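Local coordinates for substrate binding periplasmic protein (Ralstonia solanacearum, PDB 3LOP), which binds leucine in the cleft between its two lobes and probably serves as the periplasmic receptor of an amino acid uptake system, at residues A[9-14]-A[59-64]; A[83-88]-A[178-183]; A[88-93]-A[113-118]; A[107-112]-A[154-159]; A[174-179]-A[186-191]. One frame throughout, in Å; residues are numbered along the deposited sequence.

How the contacts relate
Contacts 1 and 3 lie within the lobe that carries strand 6-12, and contact 5 within the lobe that carries strand 174-178, while contacts 2 and 4 join the two lobes across the leucine cleft. Those bridging contacts have centres 11 Å apart; both touch the ligand, through T83 and T107, whose hydroxyls pair with each other, and a second link runs from E87 OE2 to S111 OG at 2.7 Å. Helix 83-91 serves contacts 2 and 3, and helix 58-71 of contact 1 packs on it through V62 and A88. Contact 5 lies farther out, about 14 Å from leucine to the side chain of S177, yet M175 still touches I158 of contact 4.

Contact 1: A[9-14]-A[59-64]; sequences IQSLPL and EQTVRN
N64 reaches from helix 58-71 to S11 on strand 6-12, and nearly every atom of its side chain meets the same hydroxyl. At the root, CB of N64 lies 3.3 Å from OG of S11 and 4.0 Å from CB of S11. With CG turned beside the backbone N (chi1 -79°), the amide then curls round the hydroxyl, its CG 3.7 Å from OG of S11. At the tip, ND2 of N64 donates to OG of S11 over 3.2 Å, the N-H angle being 154° and the hydroxyl lying close to the amide plane. ND2 also donates to the backbone oxygen of D53. The other branch, OD1, turns back to its own helix and accepts from NE2 of Q60 at 2.9 Å, a second bond that fixes the rotation of the amide. The helix belongs to a beta-alpha-beta crossover from strand 47-53 to strand 74-78, two strands that flank 6-12 in the parallel sheet, so it passes over the strand between them, running antiparallel to it with the axes 8.5 Å apart. S11 points its OG, anti to the backbone N, into this layer, where D54 OD2 provides a further hydrogen bond. T61 adds CG2 at 4.1 Å from OG of S11, while its hydroxyl probably pairs with the amide of N85 on the neighbouring helix.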
# COMPACT_ATOMS: atom_id res chain seq x y z
N ILE A 9 -3.43 3.55 -16.71
CA ILE A 9 -4.26 2.41 -16.35
C ILE A 9 -4.02 1.87 -14.95
O ILE A 9 -2.99 2.13 -14.33
CB ILE A 9 -4.07 1.24 -17.35
CG1 ILE A 9 -2.61 0.78 -17.37
CG2 ILE A 9 -4.51 1.67 -18.75
CD1 ILE A 9 -2.39 -0.49 -18.17
N GLN A 10 -5.00 1.12 -14.46
CA GLN A 10 -4.95 0.50 -13.14
C GLN A 10 -5.63 -0.85 -13.19
O GLN A 10 -6.68 -1.00 -13.81
CB GLN A 10 -5.69 1.33 -12.08
CG GLN A 10 -5.00 2.55 -11.53
CD GLN A 10 -5.77 3.12 -10.36
OE1 GLN A 10 -6.98 3.32 -10.43
NE2 GLN A 10 -5.07 3.39 -9.26
N SER A 11 -5.02 -1.85 -12.56
CA SER A 11 -5.62 -3.17 -12.45
C SER A 11 -5.59 -3.38 -10.95
O SER A 11 -4.52 -3.34 -10.34
CB SER A 11 -4.79 -4.25 -13.14
OG SER A 11 -5.44 -5.52 -12.99
N LEU A 12 -6.75 -3.57 -10.35
CA LEU A 12 -6.80 -3.78 -8.91
C LEU A 12 -8.11 -4.44 -8.51
O LEU A 12 -9.03 -4.58 -9.32
CB LEU A 12 -6.59 -2.44 -8.18
CG LEU A 12 -7.04 -1.15 -8.86
CD1 LEU A 12 -8.55 -1.17 -9.03
CD2 LEU A 12 -6.61 0.05 -8.03
N PRO A 13 -8.20 -4.87 -7.25
CA PRO A 13 -9.41 -5.53 -6.73
C PRO A 13 -10.56 -4.58 -6.46
O PRO A 13 -10.52 -3.79 -5.52
CB PRO A 13 -8.92 -6.20 -5.45
CG PRO A 13 -7.42 -6.29 -5.62
CD PRO A 13 -7.10 -4.99 -6.28
N LEU A 14 -11.60 -4.66 -7.29
CA LEU A 14 -12.78 -3.82 -7.11
C LEU A 14 -13.92 -4.65 -6.53
O LEU A 14 -14.96 -4.12 -6.14
CB LEU A 14 -13.17 -3.15 -8.43
CG LEU A 14 -12.13 -2.15 -8.94
CD1 LEU A 14 -12.53 -1.63 -10.31
CD2 LEU A 14 -11.99 -1.00 -7.96
N GLU A 59 -3.54 -14.26 -12.21
CA GLU A 59 -3.64 -14.39 -13.66
C GLU A 59 -4.46 -13.28 -14.29
O GLU A 59 -4.20 -12.87 -15.42
CB GLU A 59 -4.25 -15.74 -14.04
CG GLU A 59 -3.39 -16.95 -13.69
CD GLU A 59 -3.96 -18.24 -14.27
OE1 GLU A 59 -4.07 -18.34 -15.51
OE2 GLU A 59 -4.28 -19.16 -13.48
N GLN A 60 -5.46 -12.78 -13.56
CA GLN A 60 -6.30 -11.71 -14.09
C GLN A 60 -5.56 -10.38 -14.10
O GLN A 60 -5.81 -9.54 -14.96
CB GLN A 60 -7.60 -11.60 -13.29
CG GLN A 60 -8.68 -10.79 -14.00
CD GLN A 60 -9.04 -11.39 -15.36
OE1 GLN A 60 -9.44 -12.55 -15.46
NE2 GLN A 60 -8.89 -10.59 -16.42
N THR A 61 -4.65 -10.18 -13.15
CA THR A 61 -3.88 -8.94 -13.13
C THR A 61 -3.03 -8.93 -14.40
O THR A 61 -2.95 -7.93 -15.11
CB THR A 61 -2.94 -8.87 -11.90
OG1 THR A 61 -3.71 -8.88 -10.70
CG2 THR A 61 -2.09 -7.59 -11.95
N VAL A 62 -2.41 -10.07 -14.68
CA VAL A 62 -1.58 -10.22 -15.87
C VAL A 62 -2.39 -9.95 -17.14
O VAL A 62 -1.98 -9.16 -17.98
CB VAL A 62 -0.97 -11.64 -15.95
CG1 VAL A 62 -0.34 -11.87 -17.32
CG2 VAL A 62 0.08 -11.81 -14.86
N ARG A 63 -3.55 -10.59 -17.26
CA ARG A 63 -4.38 -10.39 -18.44
C ARG A 63 -4.85 -8.95 -18.57
O ARG A 63 -4.81 -8.37 -19.65
CB ARG A 63 -5.58 -11.34 -18.43
CG ARG A 63 -5.23 -12.80 -18.71
CD ARG A 63 -6.46 -13.62 -19.08
NE ARG A 63 -7.37 -13.82 -17.95
CZ ARG A 63 -7.14 -14.67 -16.95
NH1 ARG A 63 -6.04 -15.40 -16.93
NH2 ARG A 63 -8.02 -14.78 -15.97
N ASN A 64 -5.29 -8.37 -17.46
CA ASN A 64 -5.77 -6.99 -17.46
C ASN A 64 -4.71 -6.02 -17.97
O ASN A 64 -4.97 -5.21 -18.86
CB ASN A 64 -6.19 -6.56 -16.06
CG ASN A 64 -7.55 -7.07 -15.66
OD1 ASN A 64 -8.23 -7.76 -16.43
ND2 ASN A 64 -7.98 -6.72 -14.46

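Contact 2: A[83-88]-A[178-183]; sequences TANVEA and YPRNTA. With LEU (leucine), chain B.
The guanidinium of R180 reaches the start of helix 83-91 through NH2, which comes to 3.8 Å from the methyl CB of A84 and to 2.8 Å from the atom modelled as ND2 of N85, whose amide may be turned over. The amide end of N85 sits at the guanidinium edge, the two flat groups turned 42° from each other. A water lies in the guanidinium plane and accepts from NH2 of R180 at 3.0 Å; it also accepts from the backbone N of A84 at 3.0 Å, one of the amides in the first turn of the helix. One shell outward, R180 is held by the rest of its head: NE forms a salt bridge with D151 of its own lobe and NH1 donates to the backbone oxygen of Q56 in the other, while I58 packs against both R180 and A84. CG stands between the backbone N and carbonyl carbon (chi1 84°), and a bend at chi3 brings the head down onto the helix. The backbone behind it is a type II turn from P179 to T182, whose shape is braced by T182 OG1 donating to P179 O at 2.6 Å. The arginine thus bridges the two lobes with leucine bound, consistent with the closed form of the periplasmic binding fold; T83, at the start of the same helix, lines the ligand pocket. Since the amino end of a helix and a guanidinium are both electropositive, the water that accepts from each probably eases their meeting, with D151 balancing the charge.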
# COMPACT_ATOMS: atom_id res chain seq x y z
N THR A 83 1.39 -8.48 -3.57
CA THR A 83 2.79 -8.81 -3.83
C THR A 83 2.87 -9.88 -4.91
O THR A 83 3.67 -9.76 -5.84
CB THR A 83 3.48 -9.34 -2.55
OG1 THR A 83 3.61 -8.26 -1.61
CG2 THR A 83 4.87 -9.87 -2.86
N ALA A 84 2.04 -10.91 -4.80
CA ALA A 84 2.05 -11.99 -5.79
C ALA A 84 1.62 -11.48 -7.17
O ALA A 84 2.15 -11.91 -8.19
CB ALA A 84 1.12 -13.13 -5.35
N ASN A 85 0.67 -10.55 -7.19
CA ASN A 85 0.18 -10.00 -8.44
C ASN A 85 1.25 -9.21 -9.17
O ASN A 85 1.45 -9.38 -10.37
CB ASN A 85 -1.04 -9.12 -8.17
CG ASN A 85 -2.19 -9.89 -7.53
OD1 ASN A 85 -3.21 -10.17 -8.17
ND2 ASN A 85 -2.02 -10.25 -6.27
N VAL A 86 1.95 -8.34 -8.46
CA VAL A 86 3.00 -7.55 -9.09
C VAL A 86 4.17 -8.43 -9.49
O VAL A 86 4.74 -8.25 -10.56
CB VAL A 86 3.50 -6.43 -8.16
CG1 VAL A 86 4.62 -5.66 -8.85
CG2 VAL A 86 2.35 -5.49 -7.82
N GLU A 87 4.53 -9.39 -8.65
CA GLU A 87 5.64 -10.27 -8.98
C GLU A 87 5.35 -11.07 -10.25
O GLU A 87 6.27 -11.41 -10.99
CB GLU A 87 5.98 -11.19 -7.80
CG GLU A 87 6.50 -10.42 -6.58
CD GLU A 87 7.00 -11.31 -5.46
OE1 GLU A 87 6.57 -12.48 -5.37
OE2 GLU A 87 7.81 -10.83 -4.64
N ALA A 88 4.07 -11.35 -10.50
CA ALA A 88 3.70 -12.08 -11.72
C ALA A 88 3.89 -11.15 -12.92
O ALA A 88 4.36 -11.58 -13.97
CB ALA A 88 2.25 -12.55 -11.63
N TYR A 178 -3.27 -18.03 6.67
CA TYR A 178 -4.64 -17.98 6.17
C TYR A 178 -4.48 -17.88 4.64
O TYR A 178 -3.48 -17.37 4.15
CB TYR A 178 -5.39 -16.77 6.73
CG TYR A 178 -4.97 -15.45 6.15
CD1 TYR A 178 -5.51 -14.99 4.94
CD2 TYR A 178 -4.01 -14.66 6.77
CE1 TYR A 178 -5.09 -13.80 4.37
CE2 TYR A 178 -3.58 -13.47 6.21
CZ TYR A 178 -4.12 -13.04 5.01
OH TYR A 178 -3.69 -11.87 4.43
N PRO A 179 -5.46 -18.39 3.88
CA PRO A 179 -5.43 -18.36 2.41
C PRO A 179 -5.60 -16.98 1.78
O PRO A 179 -6.44 -16.20 2.21
CB PRO A 179 -6.59 -19.29 2.02
CG PRO A 179 -6.80 -20.15 3.25
CD PRO A 179 -6.61 -19.17 4.36
N ARG A 180 -4.80 -16.69 0.75
CA ARG A 180 -4.89 -15.40 0.08
C ARG A 180 -6.27 -15.25 -0.56
O ARG A 180 -6.92 -16.23 -0.93
CB ARG A 180 -3.81 -15.26 -1.00
CG ARG A 180 -4.17 -15.89 -2.35
CD ARG A 180 -2.99 -15.84 -3.32
NE ARG A 180 -2.48 -14.48 -3.52
CZ ARG A 180 -3.02 -13.58 -4.34
NH1 ARG A 180 -4.10 -13.88 -5.05
NH2 ARG A 180 -2.48 -12.38 -4.44
N ASN A 181 -6.71 -14.00 -0.68
CA ASN A 181 -8.00 -13.67 -1.27
C ASN A 181 -9.19 -14.18 -0.46
O ASN A 181 -10.29 -14.35 -0.98
CB ASN A 181 -8.08 -14.20 -2.70
CG ASN A 181 -8.31 -13.09 -3.71
OD1 ASN A 181 -8.34 -11.91 -3.36
ND2 ASN A 181 -8.47 -13.46 -4.98
N THR A 182 -8.95 -14.42 0.83
CA THR A 182 -10.01 -14.87 1.72
C THR A 182 -9.78 -14.20 3.07
O THR A 182 -8.78 -13.51 3.27
CB THR A 182 -9.97 -16.39 1.98
OG1 THR A 182 -8.93 -16.69 2.91
CG2 THR A 182 -9.74 -17.15 0.69
N ALA A 183 -10.72 -14.42 3.98
CA ALA A 183 -10.63 -13.89 5.33
C ALA A 183 -10.84 -15.08 6.27
O ALA A 183 -11.34 -14.93 7.38
CB ALA A 183 -11.70 -12.83 5.56
N LEU B . -0.79 -4.98 -1.88
CA LEU B . -1.56 -5.72 -0.83
C LEU B . -2.43 -4.76 -0.05
O LEU B . -3.41 -5.24 0.56
CB LEU B . -0.59 -6.42 0.10
CG LEU B . 0.41 -7.14 -0.78
CD1 LEU B . 1.76 -7.05 -0.21
CD2 LEU B . 0.01 -8.55 -0.97
OXT LEU B . -2.12 -3.55 -0.05
O HOH W 1 -0.14 -11.39 -2.83

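Contact 3: A[88-93]-A[113-118]; sequences ALMREG and TTDPLV
M90 and D115 have CA atoms 7.1 Å apart where the end of helix 83-91 passes the loop leading into strand 118-119. The helix stops in a Schellman motif at G93, whose positive phi turns the chain away. Opposite, D115 to V118 form a type I turn closed by V118 N donating to D115 O at 3.0 Å. An Asx turn overlies it: OD1 of D115 uses its anti lone pair to accept from L117 N over 2.8 Å, at an angle of 163°. That bond fixes the carboxylate and leaves its OD2 against the selenomethionine, 3.7 Å from CB of M90. The two chains run alongside in opposite senses, so SE of M90 ends 3.9 Å from CB of D115. V118 lies across the M90 chain, nearly perpendicular, its CG2 4.0 Å from SE of M90; a bend at chi3 (-72°) carries the terminal methyl on toward S111 and M112. The contact joins a helix to the turn before the outermost strand of its sheet. Dispersion holds SE against V118 and CB of D115, whereas OD2 only abuts methylenes; D115 O and OD1 bond inside the turn, and the outer carbonyls of P116 and V118 accept from R335.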
# COMPACT_ATOMS: atom_id res chain seq x y z
N ALA A 88 4.07 -11.35 -10.50
CA ALA A 88 3.70 -12.08 -11.72
C ALA A 88 3.89 -11.15 -12.92
O ALA A 88 4.36 -11.58 -13.97
CB ALA A 88 2.25 -12.55 -11.63
N LEU A 89 3.53 -9.88 -12.77
CA LEU A 89 3.71 -8.93 -13.87
C LEU A 89 5.19 -8.84 -14.23
O LEU A 89 5.54 -8.70 -15.40
CB LEU A 89 3.20 -7.54 -13.48
CG LEU A 89 1.69 -7.37 -13.31
CD1 LEU A 89 1.39 -5.96 -12.80
CD2 LEU A 89 0.99 -7.62 -14.63
N MSE A 90 6.05 -8.90 -13.21
CA MSE A 90 7.49 -8.83 -13.43
C MSE A 90 8.00 -10.14 -14.03
O MSE A 90 8.63 -10.15 -15.09
CB MSE A 90 8.21 -8.54 -12.11
CG MSE A 90 7.76 -7.25 -11.42
SE MSE A 90 8.76 -6.81 -9.81
CE MSE A 90 8.07 -8.15 -8.62
N ARG A 91 7.72 -11.24 -13.34
CA ARG A 91 8.16 -12.56 -13.76
C ARG A 91 7.72 -12.95 -15.17
O ARG A 91 8.51 -13.47 -15.96
CB ARG A 91 7.65 -13.61 -12.77
CG ARG A 91 8.08 -15.03 -13.08
CD ARG A 91 7.42 -16.03 -12.13
NE ARG A 91 7.63 -15.68 -10.73
CZ ARG A 91 6.69 -15.18 -9.93
NH1 ARG A 91 5.46 -14.97 -10.39
NH2 ARG A 91 6.98 -14.88 -8.67
N GLU A 92 6.45 -12.69 -15.49
CA GLU A 92 5.92 -13.04 -16.80
C GLU A 92 6.27 -12.04 -17.90
O GLU A 92 5.87 -12.20 -19.05
CB GLU A 92 4.41 -13.24 -16.69
CG GLU A 92 4.05 -14.43 -15.81
CD GLU A 92 2.56 -14.64 -15.67
OE1 GLU A 92 1.86 -14.66 -16.70
OE2 GLU A 92 2.10 -14.81 -14.52
N GLY A 93 7.02 -11.00 -17.53
CA GLY A 93 7.44 -10.00 -18.49
C GLY A 93 6.37 -9.13 -19.12
O GLY A 93 6.56 -8.62 -20.22
N THR A 113 11.98 -3.29 -5.72
CA THR A 113 13.14 -2.50 -6.12
C THR A 113 14.09 -3.27 -7.04
O THR A 113 15.26 -2.91 -7.17
CB THR A 113 13.94 -2.03 -4.88
OG1 THR A 113 14.24 -3.16 -4.05
CG2 THR A 113 13.15 -1.01 -4.08
N THR A 114 13.58 -4.31 -7.68
CA THR A 114 14.42 -5.13 -8.56
C THR A 114 14.02 -5.18 -10.03
O THR A 114 14.50 -6.04 -10.77
CB THR A 114 14.48 -6.58 -8.04
OG1 THR A 114 13.19 -7.19 -8.19
CG2 THR A 114 14.88 -6.61 -6.58
N ASP A 115 13.15 -4.27 -10.46
CA ASP A 115 12.72 -4.26 -11.86
C ASP A 115 12.80 -2.84 -12.43
O ASP A 115 12.23 -1.91 -11.87
CB ASP A 115 11.29 -4.78 -11.97
CG ASP A 115 10.87 -5.06 -13.40
OD1 ASP A 115 10.83 -4.11 -14.21
OD2 ASP A 115 10.58 -6.23 -13.72
N PRO A 116 13.50 -2.67 -13.56
CA PRO A 116 13.65 -1.35 -14.18
C PRO A 116 12.35 -0.60 -14.47
O PRO A 116 12.35 0.63 -14.57
CB PRO A 116 14.45 -1.65 -15.45
CG PRO A 116 14.02 -3.04 -15.79
CD PRO A 116 14.05 -3.72 -14.44
N LEU A 117 11.24 -1.32 -14.61
CA LEU A 117 9.96 -0.68 -14.90
C LEU A 117 9.06 -0.50 -13.69
O LEU A 117 7.95 0.03 -13.82
CB LEU A 117 9.22 -1.46 -15.99
CG LEU A 117 9.79 -1.25 -17.40
CD1 LEU A 117 9.09 -2.16 -18.40
CD2 LEU A 117 9.62 0.21 -17.79
N VAL A 118 9.52 -0.93 -12.52
CA VAL A 118 8.71 -0.78 -11.31
C VAL A 118 9.28 0.34 -10.45
O VAL A 118 10.47 0.35 -10.12
CB VAL A 118 8.67 -2.09 -10.50
CG1 VAL A 118 7.79 -1.91 -9.27
CG2 VAL A 118 8.11 -3.21 -11.37

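Contact 4: A[107-112]-A[154-159]; sequences TGASSM and GKEAIT. With LEU (leucine), chain B.
The carboxylate of E156 faces the loop at A109 and S110, joining the two lobes of the periplasmic binding fold: helix 152-166 belongs to one, the loop 107-112 to the other. On one side of the carboxylate plane lie the backbone N of S110, the methyl of A109 and a water. The edge between the oxygens meets OG of S110, near the plane, 3.2 Å from OE2 and 3.3 Å from OE1 of E156, a weak interaction whose acceptor is unsettled. S110 N donates to OE1 of E156 over 2.9 Å and almost straight, at 172°, yet it meets the oxygen from well above the plane, 51° out of it. CB of A109 approaches the same OE1 at 3.9 Å. The water donates to OE2 of E156 at 2.6 Å and accepts from S111 N at 3.0 Å, so the carboxylate serves two successive amides at the start of the 3-10 turn 110-112, one directly and one through water. E156 gets there by folding: a bend at chi2 (-73°) brings the acid round to the loop. Amide hydrogens gathered at the turn's start would be expected to favour the charged form of the acid. Earlier in the loop, T107 OG1 accepts from A109 N in an ST turn, which sets the chain between pocket and glutamate. This hydroxyl also bonds to T83, and it lies 3.3 Å from CD1 of the bound leucine.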
# COMPACT_ATOMS: atom_id res chain seq x y z
N THR A 107 2.27 -2.39 -2.78
CA THR A 107 2.91 -3.39 -1.93
C THR A 107 4.33 -2.94 -1.66
O THR A 107 4.99 -2.38 -2.54
CB THR A 107 2.93 -4.79 -2.61
OG1 THR A 107 4.00 -5.57 -2.05
CG2 THR A 107 3.12 -4.66 -4.11
N GLY A 108 4.81 -3.17 -0.44
CA GLY A 108 6.16 -2.78 -0.10
C GLY A 108 7.14 -3.95 -0.11
O GLY A 108 8.17 -3.91 0.56
N ALA A 109 6.82 -4.99 -0.87
CA ALA A 109 7.68 -6.16 -0.95
C ALA A 109 9.10 -5.78 -1.38
O ALA A 109 9.30 -4.82 -2.13
CB ALA A 109 7.10 -7.18 -1.92
N SER A 110 10.08 -6.55 -0.92
CA SER A 110 11.48 -6.29 -1.24
C SER A 110 11.76 -6.39 -2.74
O SER A 110 12.70 -5.77 -3.24
CB SER A 110 12.38 -7.26 -0.48
OG SER A 110 12.11 -8.61 -0.81
N SER A 111 10.95 -7.18 -3.44
CA SER A 111 11.14 -7.36 -4.87
C SER A 111 10.75 -6.14 -5.69
O SER A 111 11.08 -6.06 -6.87
CB SER A 111 10.33 -8.57 -5.34
OG SER A 111 8.96 -8.42 -5.01
N MSE A 112 10.07 -5.18 -5.08
CA MSE A 112 9.64 -3.98 -5.80
C MSE A 112 10.79 -3.10 -6.29
O MSE A 112 10.61 -2.26 -7.17
CB MSE A 112 8.69 -3.14 -4.94
CG MSE A 112 7.38 -3.85 -4.58
SE MSE A 112 6.40 -4.49 -6.12
CE MSE A 112 6.51 -6.39 -5.79
N GLY A 154 2.93 -13.25 2.85
CA GLY A 154 3.26 -13.88 4.12
C GLY A 154 4.73 -14.22 4.22
O GLY A 154 5.33 -14.11 5.29
N LYS A 155 5.32 -14.65 3.11
CA LYS A 155 6.74 -14.98 3.07
C LYS A 155 7.57 -13.75 3.40
O LYS A 155 8.55 -13.83 4.15
CB LYS A 155 7.11 -15.51 1.69
CG LYS A 155 8.59 -15.80 1.51
CD LYS A 155 8.88 -16.23 0.08
CE LYS A 155 8.47 -15.15 -0.92
NZ LYS A 155 8.63 -15.60 -2.33
N GLU A 156 7.18 -12.60 2.85
CA GLU A 156 7.88 -11.35 3.12
C GLU A 156 7.82 -11.03 4.61
O GLU A 156 8.82 -10.64 5.22
CB GLU A 156 7.23 -10.19 2.35
CG GLU A 156 7.50 -10.17 0.86
CD GLU A 156 8.92 -9.75 0.53
OE1 GLU A 156 9.34 -8.66 0.97
OE2 GLU A 156 9.62 -10.51 -0.17
N ALA A 157 6.64 -11.20 5.20
CA ALA A 157 6.44 -10.93 6.61
C ALA A 157 7.26 -11.84 7.52
O ALA A 157 7.97 -11.37 8.40
CB ALA A 157 4.95 -11.05 6.96
N ILE A 158 7.16 -13.15 7.30
CA ILE A 158 7.90 -14.10 8.12
C ILE A 158 9.41 -13.91 7.99
O ILE A 158 10.11 -13.83 8.99
CB ILE A 158 7.55 -15.56 7.76
CG1 ILE A 158 6.10 -15.86 8.15
CG2 ILE A 158 8.49 -16.52 8.48
CD1 ILE A 158 5.83 -15.80 9.65
N THR A 159 9.89 -13.84 6.75
CA THR A 159 11.32 -13.66 6.51
C THR A 159 11.81 -12.37 7.16
O THR A 159 12.86 -12.35 7.80
CB THR A 159 11.62 -13.60 5.00
OG1 THR A 159 11.22 -14.84 4.39
CG2 THR A 159 13.10 -13.37 4.76
N LEU B . -0.79 -4.98 -1.88
CA LEU B . -1.56 -5.72 -0.83
C LEU B . -2.43 -4.76 -0.05
O LEU B . -3.41 -5.24 0.56
CB LEU B . -0.59 -6.42 0.10
CG LEU B . 0.41 -7.14 -0.78
CD1 LEU B . 1.76 -7.05 -0.21
CD2 LEU B . 0.01 -8.55 -0.97
OXT LEU B . -2.12 -3.55 -0.05
O HOH W 2 9.57 -9.67 -2.63

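Contact 5: A[174-179]-A[186-191]; sequences AMASYP and GPAVDK
A176 and A188 point their methyls at each other across the strand-helix interface, CB to CB 3.7 Å, where the two CA atoms come within 4.9 Å. K191, one helical turn on, lies alongside A176: CG is anti to the backbone N (chi1 -171°) and the chain is extended beyond it, so CD passes 3.9 Å from CB of A176 before NZ meets the backbone oxygen of M175. That bond, 2.8 Å from NZ to O, approaches the carbonyl nearly head-on, with a C=O...donor angle of 174°. The side chain of M175 turns the other way, toward I158 on helix 152-166, across the sheet. Strand 174-178 is the outermost of its four-stranded parallel sheet and helix 186-194 runs back along it, 168° between directions, with the axes of the two short segments 7.2 Å apart at closest: a beta-alpha unit of the second lobe. At the other end, a water donates to S177 O and accepts from A188 N at 3.2 Å, in the helix's first turn. A176 bonds to strand 144-149 through its backbone, whereas the carbonyls of M175 and S177 point outward; the ammonium and the water provide these edge oxygens with donors, and between them small methyls permit the close approach.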
# COMPACT_ATOMS: atom_id res chain seq x y z
N ALA A 174 5.47 -18.15 17.55
CA ALA A 174 4.40 -18.90 16.90
C ALA A 174 3.96 -18.19 15.64
O ALA A 174 4.04 -16.97 15.54
CB ALA A 174 3.22 -19.03 17.86
N MSE A 175 3.51 -18.96 14.66
CA MSE A 175 3.03 -18.39 13.41
C MSE A 175 1.82 -19.17 12.93
O MSE A 175 1.69 -20.37 13.20
CB MSE A 175 4.13 -18.38 12.34
CG MSE A 175 4.70 -19.74 11.99
SE MSE A 175 6.07 -19.61 10.61
CE MSE A 175 7.52 -18.97 11.71
N ALA A 176 0.93 -18.48 12.23
CA ALA A 176 -0.28 -19.10 11.70
C ALA A 176 -0.64 -18.40 10.40
O ALA A 176 -0.51 -17.19 10.27
CB ALA A 176 -1.42 -18.95 12.70
N SER A 177 -1.11 -19.19 9.43
CA SER A 177 -1.45 -18.65 8.12
C SER A 177 -2.94 -18.66 7.80
O SER A 177 -3.75 -19.20 8.54
CB SER A 177 -0.72 -19.45 7.04
OG SER A 177 -1.21 -20.78 7.00
N TYR A 178 -3.27 -18.03 6.67
CA TYR A 178 -4.64 -17.98 6.17
C TYR A 178 -4.48 -17.88 4.64
O TYR A 178 -3.48 -17.37 4.15
CB TYR A 178 -5.39 -16.77 6.73
CG TYR A 178 -4.97 -15.45 6.15
CD1 TYR A 178 -5.51 -14.99 4.94
CD2 TYR A 178 -4.01 -14.66 6.77
CE1 TYR A 178 -5.09 -13.80 4.37
CE2 TYR A 178 -3.58 -13.47 6.21
CZ TYR A 178 -4.12 -13.04 5.01
OH TYR A 178 -3.69 -11.87 4.43
N PRO A 179 -5.46 -18.39 3.88
CA PRO A 179 -5.43 -18.36 2.41
C PRO A 179 -5.60 -16.98 1.78
O PRO A 179 -6.44 -16.20 2.21
CB PRO A 179 -6.59 -19.29 2.02
CG PRO A 179 -6.80 -20.15 3.25
CD PRO A 179 -6.61 -19.17 4.36
N GLY A 186 -10.04 -18.34 10.99
CA GLY A 186 -10.42 -19.12 12.16
C GLY A 186 -9.31 -19.97 12.74
O GLY A 186 -8.98 -19.85 13.92
N PRO A 187 -8.71 -20.86 11.94
CA PRO A 187 -7.63 -21.73 12.42
C PRO A 187 -6.45 -20.92 12.97
O PRO A 187 -5.82 -21.32 13.95
CB PRO A 187 -7.25 -22.52 11.17
CG PRO A 187 -8.56 -22.63 10.45
CD PRO A 187 -9.11 -21.23 10.57
N ALA A 188 -6.17 -19.78 12.35
CA ALA A 188 -5.08 -18.93 12.80
C ALA A 188 -5.38 -18.33 14.17
O ALA A 188 -4.50 -18.22 15.02
CB ALA A 188 -4.83 -17.82 11.78
N VAL A 189 -6.63 -17.94 14.37
CA VAL A 189 -7.04 -17.38 15.65
C VAL A 189 -6.90 -18.43 16.74
O VAL A 189 -6.40 -18.15 17.83
CB VAL A 189 -8.51 -16.88 15.60
CG1 VAL A 189 -8.94 -16.42 17.00
CG2 VAL A 189 -8.65 -15.74 14.60
N ASP A 190 -7.32 -19.66 16.44
CA ASP A 190 -7.21 -20.74 17.42
C ASP A 190 -5.76 -20.93 17.84
O ASP A 190 -5.45 -21.01 19.03
CB ASP A 190 -7.73 -22.07 16.86
CG ASP A 190 -9.21 -22.03 16.51
OD1 ASP A 190 -9.97 -21.30 17.18
OD2 ASP A 190 -9.61 -22.75 15.57
N LYS A 191 -4.88 -21.00 16.85
CA LYS A 191 -3.46 -21.22 17.10
C LYS A 191 -2.76 -20.10 17.87
O LYS A 191 -2.01 -20.36 18.81
CB LYS A 191 -2.73 -21.46 15.78
CG LYS A 191 -1.29 -21.91 15.95
CD LYS A 191 -0.66 -22.29 14.61
CE LYS A 191 0.75 -22.83 14.81
NZ LYS A 191 1.41 -23.16 13.51
O HOH W 3 3.82 -21.86 15.39
O HOH W 4 -6.52 -19.54 9.22